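Local coordinates for protein ORF10 (Moritella marina, PDB 6RIW) that forms the ketosynthase-chain length factor didomain of a polyunsaturated fatty acid synthase, probably catalysing the condensation that extends acyl chains carried on acyl carrier protein, at residues D81-L86 against A176-Q181. Sequence-based numbering, arbitrary orientation.
Sequences DYLAGL and AALIAQ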
loop_
_atom_site.group_PDB
_atom_site.type_symbol
_atom_site.label_atom_id
_atom_site.label_comp_id
_atom_site.label_asym_id
_atom_site.label_seq_id
_atom_site.Cartn_x
_atom_site.Cartn_y
_atom_site.Cartn_z
ATOM N N ASP A 81 -21.996 -7.155 12.808
ATOM C CA ASP A 81 -21.764 -5.884 13.495
ATOM C C ASP A 81 -20.315 -5.413 13.366
ATOM O O ASP A 81 -20.059 -4.209 13.240
ATOM C CB ASP A 81 -22.151 -6.011 14.964
ATOM C CG ASP A 81 -23.628 -6.311 15.140
ATOM O OD1 ASP A 81 -23.957 -7.422 15.613
ATOM O OD2 ASP A 81 -24.453 -5.438 14.785
ATOM N N TYR A 82 -19.357 -6.335 13.407
ATOM C CA TYR A 82 -17.968 -5.942 13.168
ATOM C C TYR A 82 -17.783 -5.396 11.750
ATOM O O TYR A 82 -17.199 -4.321 11.559
ATOM C CB TYR A 82 -17.045 -7.133 13.415
ATOM C CG TYR A 82 -15.607 -6.867 13.021
ATOM C CD1 TYR A 82 -14.831 -5.955 13.726
ATOM C CD2 TYR A 82 -15.038 -7.514 11.936
ATOM C CE1 TYR A 82 -13.496 -5.705 13.366
ATOM C CE2 TYR A 82 -13.713 -7.275 11.569
ATOM C CZ TYR A 82 -12.953 -6.377 12.282
ATOM O OH TYR A 82 -11.647 -6.139 11.889
ATOM N N LEU A 83 -18.253 -6.131 10.738
ATOM C CA LEU A 83 -18.051 -5.684 9.356
ATOM C C LEU A 83 -18.802 -4.394 9.061
ATOM O O LEU A 83 -18.336 -3.573 8.263
ATOM C CB LEU A 83 -18.487 -6.760 8.365
ATOM C CG LEU A 83 -17.748 -8.076 8.510
ATOM C CD1 LEU A 83 -18.236 -9.094 7.490
ATOM C CD2 LEU A 83 -16.243 -7.812 8.339
ATOM N N ALA A 84 -19.976 -4.208 9.675
ATOM C CA ALA A 84 -20.740 -2.979 9.495
ATOM C C ALA A 84 -19.993 -1.744 9.979
ATOM O O ALA A 84 -20.288 -0.642 9.514
ATOM C CB ALA A 84 -22.082 -3.079 10.233
ATOM N N GLY A 85 -19.059 -1.895 10.906
ATOM C CA GLY A 85 -18.322 -0.772 11.443
ATOM C C GLY A 85 -17.015 -0.478 10.739
ATOM O O GLY A 85 -16.215 0.307 11.254
ATOM N N LEU A 86 -16.775 -1.064 9.574
ATOM C CA LEU A 86 -15.540 -0.827 8.840
ATOM C C LEU A 86 -15.783 0.134 7.679
ATOM O O LEU A 86 -16.912 0.303 7.202
ATOM C CB LEU A 86 -14.949 -2.155 8.346
ATOM C CG LEU A 86 -14.544 -3.170 9.427
ATOM C CD1 LEU A 86 -14.042 -4.450 8.786
ATOM C CD2 LEU A 86 -13.456 -2.585 10.309
ATOM N N ALA A 176 -6.726 -7.063 2.762
ATOM C CA ALA A 176 -6.545 -8.354 2.104
ATOM C C ALA A 176 -6.697 -9.509 3.094
ATOM O O ALA A 176 -7.290 -10.541 2.765
ATOM C CB ALA A 176 -5.180 -8.413 1.421
ATOM N N ALA A 177 -6.161 -9.361 4.307
ATOM C CA ALA A 177 -6.336 -10.403 5.315
ATOM C C ALA A 177 -7.789 -10.501 5.760
ATOM O O ALA A 177 -8.265 -11.588 6.096
ATOM C CB ALA A 177 -5.423 -10.129 6.519
ATOM N N LEU A 178 -8.503 -9.379 5.783
ATOM C CA LEU A 178 -9.902 -9.413 6.173
ATOM C C LEU A 178 -10.735 -10.148 5.136
ATOM O O LEU A 178 -11.627 -10.933 5.486
ATOM C CB LEU A 178 -10.421 -7.994 6.353
ATOM C CG LEU A 178 -11.919 -7.890 6.621
ATOM C CD1 LEU A 178 -12.168 -8.233 8.055
ATOM C CD2 LEU A 178 -12.396 -6.476 6.357
ATOM N N ILE A 179 -10.463 -9.890 3.857
ATOM C CA ILE A 179 -11.102 -10.647 2.785
ATOM C C ILE A 179 -10.842 -12.138 2.963
ATOM O O ILE A 179 -11.760 -12.961 2.860
ATOM C CB ILE A 179 -10.621 -10.134 1.417
ATOM C CG1 ILE A 179 -11.345 -8.817 1.101
ATOM C CG2 ILE A 179 -10.823 -11.197 0.318
ATOM C CD1 ILE A 179 -10.664 -7.996 0.033
ATOM N N ALA A 180 -9.587 -12.511 3.250
ATOM C CA ALA A 180 -9.268 -13.930 3.402
ATOM C C ALA A 180 -10.063 -14.540 4.549
ATOM O O ALA A 180 -10.640 -15.629 4.408
ATOM C CB ALA A 180 -7.760 -14.121 3.621
ATOM N N GLN A 181 -10.151 -13.832 5.679
ATOM C CA GLN A 181 -10.865 -14.407 6.813
ATOM C C GLN A 181 -12.367 -14.425 6.569
ATOM O O GLN A 181 -13.021 -15.440 6.837
ATOM C CB GLN A 181 -10.538 -13.670 8.121
ATOM C CG GLN A 181 -11.206 -14.346 9.333
ATOM C CD GLN A 181 -10.709 -13.838 10.681
ATOM O OE1 GLN A 181 -10.093 -12.768 10.793
ATOM N NE2 GLN A 181 -10.966 -14.622 11.713
#
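The hydroxyl of Tyr82 is gripped twice, hydrogen-bonded to the carboxylate oxygen OD2 of Asp167 and to the hydroxyl of Tyr174, while the ring that carries it lies against Leu178. With CG anti to the backbone N (chi1 173°), the tyrosine side chain runs out toward helix 174-183 and slides past Leu178, which runs the opposite way. Methyl CD1 of Leu178 meets the rim of the ring, close to its plane, 4.0 Å from Tyr82 CE2. The same ring stacks on Tyr966 and meets His165 edge-to-face, so aromatic neighbours and the two hydroxyl bonds together should fix its rotation.

That same CD1 methyl also touches Leu83, whose CD2 is 4.1 Å away, the two side chains passing at a slant. The other branch of Leu178 goes to Leu86: CD2 comes to 3.6 Å from Leu86 CD1, tip to tip, the closest approach of the contact. The forked end of Leu178 thus serves three side chains of 81-86, CD1 taking two and CD2 the third. The backbones stay well apart, with Leu83 CA 9.5 Å from Leu178 CA, so the side chains do the bridging. No hydrogen bond crosses, and all four touching residues are buried. Leu94 of helix 88-104 packs on both Leu83 and Leu178, and Leu78 adds to the apolar surroundings of the latter.

This is plain hydrophobic packing away from the magnesium site, joining the short helix 80-84 and the turn after it to helix 174-183 inside the first of the chain's two ketosynthase-like domains, which has the thiolase-like fold of the beta-ketoacyl synthases.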